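Local coordinates for CrmK (Actinoalloteichus sp. WH1-2216-6, PDB 5I1V), which is a flavoenzyme oxidase that carries covalently bound FAD and takes part in recycling shunt products during caerulomycin biosynthesis, at residues Y240-L243 against V244-L248; T437-E440 against V441-G444. All coordinates share one frame; numbering follows the deposited sequence.

How the interactions relate
Both contacts are local and bear on the eight-stranded antiparallel sheet that runs from strand 311-318 to strand 442-444. Interaction 1 lies within helix 237-253, which packs on strands 265-271 and 374-379 of that sheet; interaction 2 is the turn that leads into the edge strand 442-444, at one end of the sheet. The two centres are 20 Å apart and the nearest atoms about 8 Å apart, so they do not touch. Both stand back from the FAD site: the side chain of F247 is about 12 Å from those of FAD-binding F123 and Y138, and that of T443 about 14 Å from FAD. Past interaction 2 the chain soon reaches Y446 and N448, which bind the cofactor.

Interaction 1 (Y240-L243 against V244-L248); sequences YVRL and VSNFL
Y240 and V244 meet one turn apart on alpha helix 237-253, which covers part of the eight-stranded antiparallel sheet. The apolar contact is a CH-pi interaction: V244 CG2 sits over one face of the Y240 ring, toward its rim, 3.9 Å from the centroid, with CZ the nearest ring atom, 3.6 Å from V244 CG2. With CG anti to the backbone N (chi1 178°), the Y240 ring is carried forward along the helix to this methyl. On the sheet side, Y240 touches C270 while V244 and F247 touch Y377.

Backbone bonds of the i to i+4 kind run from V244 N to Y240 O, S245 N to V241 O, N246 N to R242 O and F247 N to L243 O. V241 O is gripped twice, since the S245 hydroxyl also donates to it, OG to O 2.7 Å; the S245 amide and hydroxyl arrive from opposite faces of the carbonyl plane.

The remaining polar link is R242 NE to N246 OD1, 3.0 Å, with the amide oxygen at the guanidinium edge and the two planes nearly perpendicular (88°). N246 ND2 is bonded to the carbonyls of E304 and L302, which fixes the rotation of the amide. A leucine in place of N246 would probably leave these two carbonyls and R242 NE without their mates. The R242 chain bends at chi2 (63°) to bring NE within bonding distance of N246 OD1, and farther out its NH2 donates to a water at 2.7 Å, again at the guanidinium edge.

Interaction 2 (T437-E440 against V441-G444); sequences TPDE and VNTG
D439 and N442 make the tight part of this contact, where the chain reverses on entering strand 442-444. The D439 carboxylate folds back over the turn because its CG stands between the backbone N and the carbonyl carbon (chi1 62°). There OD1 takes two backbone amides from opposite faces of the carboxylate plane: V441 N at 2.7 Å, on the anti side, and N442 N at 2.6 Å, nearly in line with the C-O bond. The other oxygen, OD2, accepts N442 ND2 at 3.0 Å on its syn side, with carboxylate and amide planes turned 40° apart. Three N-H groups thus hold the carboxylate, which probably stabilises its negative charge. D439 N closes the turn with an almost straight bond to N442 O, 2.8 Å. N442 CB also lies 3.3 Å from T437 O. At this inner end the P438 ring lies by the T443 carbonyl, CG to O 3.8 Å; a side chain on G444 would be jammed against that same oxygen. T443 and G444 pair with D346 of strand 339-347, and V441 with R348 just beyond it.

The solvent side is looser: E440 is exposed, and its bent chain merely skirts V441, with CG 3.5 Å from V441 N.

V441 N to D439 OD1 makes an Asx turn, N442 N adding an i to i+3 bond, within beta turn 439-442 that reverses the chain into edge strand 442-444.

Interaction 1 (Y240-L243 against V244-L248)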
loop_
_atom_site.group_PDB
_atom_site.type_symbol
_atom_site.label_atom_id
_atom_site.label_comp_id
_atom_site.label_asym_id
_atom_site.label_seq_id
_atom_site.Cartn_x
_atom_site.Cartn_y
_atom_site.Cartn_z
ATOM N N TYR A 240 26.976 -21.133 -0.299
ATOM C CA TYR A 240 25.524 -21.184 -0.462
ATOM C C TYR A 240 24.956 -22.450 0.180
ATOM O O TYR A 240 24.000 -22.360 0.968
ATOM C CB TYR A 240 25.112 -21.097 -1.927
ATOM C CG TYR A 240 23.613 -21.203 -2.090
ATOM C CD1 TYR A 240 22.808 -20.077 -1.949
ATOM C CD2 TYR A 240 22.998 -22.426 -2.356
ATOM C CE1 TYR A 240 21.446 -20.158 -2.094
ATOM C CE2 TYR A 240 21.617 -22.515 -2.501
ATOM C CZ TYR A 240 20.854 -21.365 -2.374
ATOM O OH TYR A 240 19.475 -21.390 -2.466
ATOM N N VAL A 241 25.528 -23.613 -0.159
ATOM C CA VAL A 241 25.033 -24.907 0.335
ATOM C C VAL A 241 25.091 -24.952 1.866
ATOM O O VAL A 241 24.119 -25.329 2.539
ATOM C CB VAL A 241 25.762 -26.128 -0.316
ATOM C CG1 VAL A 241 25.322 -27.455 0.329
ATOM C CG2 VAL A 241 25.515 -26.180 -1.831
ATOM N N ARG A 242 26.179 -24.481 2.439
ATOM C CA ARG A 242 26.303 -24.522 3.889
ATOM C C ARG A 242 25.311 -23.575 4.609
ATOM O O ARG A 242 24.610 -23.957 5.548
ATOM C CB ARG A 242 27.716 -24.170 4.292
ATOM C CG ARG A 242 27.907 -24.231 5.793
ATOM C CD ARG A 242 27.700 -25.622 6.329
ATOM N NE ARG A 242 27.820 -25.630 7.781
ATOM C CZ ARG A 242 28.952 -25.837 8.454
ATOM N NH1 ARG A 242 30.101 -26.048 7.812
ATOM N NH2 ARG A 242 28.937 -25.822 9.776
ATOM N N LEU A 243 25.263 -22.345 4.136
ATOM C CA LEU A 243 24.321 -21.344 4.650
ATOM C C LEU A 243 22.852 -21.794 4.667
ATOM O O LEU A 243 22.191 -21.727 5.685
ATOM C CB LEU A 243 24.423 -20.067 3.834
ATOM C CG LEU A 243 23.391 -19.011 4.234
ATOM C CD1 LEU A 243 23.600 -18.621 5.686
ATOM C CD2 LEU A 243 23.477 -17.816 3.310
ATOM N N VAL A 244 22.346 -22.238 3.533
ATOM C CA VAL A 244 20.985 -22.760 3.487
ATOM C C VAL A 244 20.843 -24.004 4.382
ATOM O O VAL A 244 19.813 -24.173 5.043
ATOM C CB VAL A 244 20.558 -23.115 2.049
ATOM C CG1 VAL A 244 19.214 -23.839 2.064
ATOM C CG2 VAL A 244 20.504 -21.871 1.200
ATOM N N SER A 245 21.824 -24.908 4.354
ATOM C CA SER A 245 21.806 -26.084 5.254
ATOM C C SER A 245 21.713 -25.640 6.705
ATOM O O SER A 245 20.945 -26.189 7.482
ATOM C CB SER A 245 23.054 -26.970 5.072
ATOM O OG SER A 245 23.057 -27.493 3.769
ATOM N N ASN A 246 22.518 -24.656 7.089
ATOM C CA ASN A 246 22.455 -24.131 8.463
ATOM C C ASN A 246 21.082 -23.622 8.843
ATOM O O ASN A 246 20.633 -23.852 9.959
ATOM C CB ASN A 246 23.460 -23.024 8.701
ATOM C CG ASN A 246 24.889 -23.539 8.710
ATOM O OD1 ASN A 246 25.111 -24.747 8.767
ATOM N ND2 ASN A 246 25.839 -22.639 8.666
ATOM N N PHE A 247 20.470 -22.877 7.918
ATOM C CA PHE A 247 19.110 -22.343 8.107
ATOM C C PHE A 247 18.117 -23.476 8.309
ATOM O O PHE A 247 17.390 -23.501 9.279
ATOM C CB PHE A 247 18.703 -21.522 6.888
ATOM C CG PHE A 247 17.365 -20.835 7.043
ATOM C CD1 PHE A 247 17.274 -19.632 7.710
ATOM C CD2 PHE A 247 16.215 -21.386 6.518
ATOM C CE1 PHE A 247 16.043 -18.981 7.862
ATOM C CE2 PHE A 247 14.971 -20.756 6.675
ATOM C CZ PHE A 247 14.895 -19.544 7.329
ATOM N N LEU A 248 18.128 -24.447 7.400
ATOM C CA LEU A 248 17.182 -25.558 7.474
ATOM C C LEU A 248 17.355 -26.356 8.758
ATOM O O LEU A 248 16.350 -26.692 9.422
ATOM C CB LEU A 248 17.288 -26.468 6.261
ATOM C CG LEU A 248 17.033 -25.805 4.912
ATOM C CD1 LEU A 248 17.257 -26.787 3.782
ATOM C CD2 LEU A 248 15.658 -25.196 4.819
HETATM O O HOH W 1 26.788 -25.643 11.349
#

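Interaction 2 (T437-E440 against V441-G444)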
loop_
_atom_site.group_PDB
_atom_site.type_symbol
_atom_site.label_atom_id
_atom_site.label_comp_id
_atom_site.label_asym_id
_atom_site.label_seq_id
_atom_site.Cartn_x
_atom_site.Cartn_y
_atom_site.Cartn_z
ATOM N N THR A 437 6.056 -34.448 -4.239
ATOM C CA THR A 437 5.123 -35.517 -3.934
ATOM C C THR A 437 5.114 -35.737 -2.418
ATOM O O THR A 437 6.197 -35.871 -1.835
ATOM C CB THR A 437 5.625 -36.844 -4.559
ATOM O OG1 THR A 437 6.957 -37.101 -4.071
ATOM C CG2 THR A 437 5.667 -36.740 -6.039
ATOM N N PRO A 438 3.932 -35.805 -1.782
ATOM C CA PRO A 438 3.977 -35.969 -0.335
ATOM C C PRO A 438 4.698 -37.248 0.082
ATOM O O PRO A 438 4.320 -38.327 -0.366
ATOM C CB PRO A 438 2.499 -36.036 0.071
ATOM C CG PRO A 438 1.795 -35.243 -0.977
ATOM C CD PRO A 438 2.586 -35.395 -2.239
ATOM N N ASP A 439 5.732 -37.100 0.906
ATOM C CA ASP A 439 6.548 -38.224 1.359
ATOM C C ASP A 439 7.205 -37.826 2.678
ATOM O O ASP A 439 6.679 -36.977 3.402
ATOM C CB ASP A 439 7.576 -38.617 0.272
ATOM C CG ASP A 439 8.558 -37.492 -0.051
ATOM O OD1 ASP A 439 8.808 -36.641 0.824
ATOM O OD2 ASP A 439 9.082 -37.439 -1.187
ATOM N N GLU A 440 8.354 -38.427 2.990
ATOM C CA GLU A 440 9.016 -38.207 4.271
ATOM C C GLU A 440 9.773 -36.872 4.363
ATOM O O GLU A 440 10.148 -36.442 5.451
ATOM C CB GLU A 440 9.928 -39.405 4.600
ATOM C CG GLU A 440 11.300 -39.445 3.914
ATOM C CD GLU A 440 11.289 -39.863 2.439
ATOM O OE1 GLU A 440 10.296 -40.463 1.942
ATOM O OE2 GLU A 440 12.316 -39.595 1.769
ATOM N N VAL A 441 10.007 -36.217 3.230
ATOM C CA VAL A 441 10.610 -34.901 3.243
ATOM C C VAL A 441 9.656 -33.849 2.679
ATOM O O VAL A 441 9.562 -32.771 3.242
ATOM C CB VAL A 441 11.921 -34.851 2.446
ATOM C CG1 VAL A 441 12.426 -33.417 2.340
ATOM C CG2 VAL A 441 12.981 -35.732 3.106
ATOM N N ASN A 442 8.990 -34.136 1.565
ATOM C CA ASN A 442 8.020 -33.193 1.012
ATOM C C ASN A 442 6.640 -33.424 1.628
ATOM O O ASN A 442 6.286 -34.545 1.898
ATOM C CB ASN A 442 7.907 -33.361 -0.492
ATOM C CG ASN A 442 9.242 -33.351 -1.179
ATOM O OD1 ASN A 442 9.918 -32.331 -1.222
ATOM N ND2 ASN A 442 9.623 -34.491 -1.740
ATOM N N THR A 443 5.869 -32.368 1.866
ATOM C CA THR A 443 4.488 -32.536 2.312
ATOM C C THR A 443 3.479 -32.157 1.216
ATOM O O THR A 443 2.266 -32.334 1.381
ATOM C CB THR A 443 4.203 -31.657 3.530
ATOM O OG1 THR A 443 4.472 -30.292 3.195
ATOM C CG2 THR A 443 5.085 -32.069 4.692
ATOM N N GLY A 444 3.970 -31.637 0.099
ATOM C CA GLY A 444 3.120 -31.193 -0.986
ATOM C C GLY A 444 3.275 -29.697 -1.277
ATOM O O GLY A 444 4.359 -29.133 -1.164
#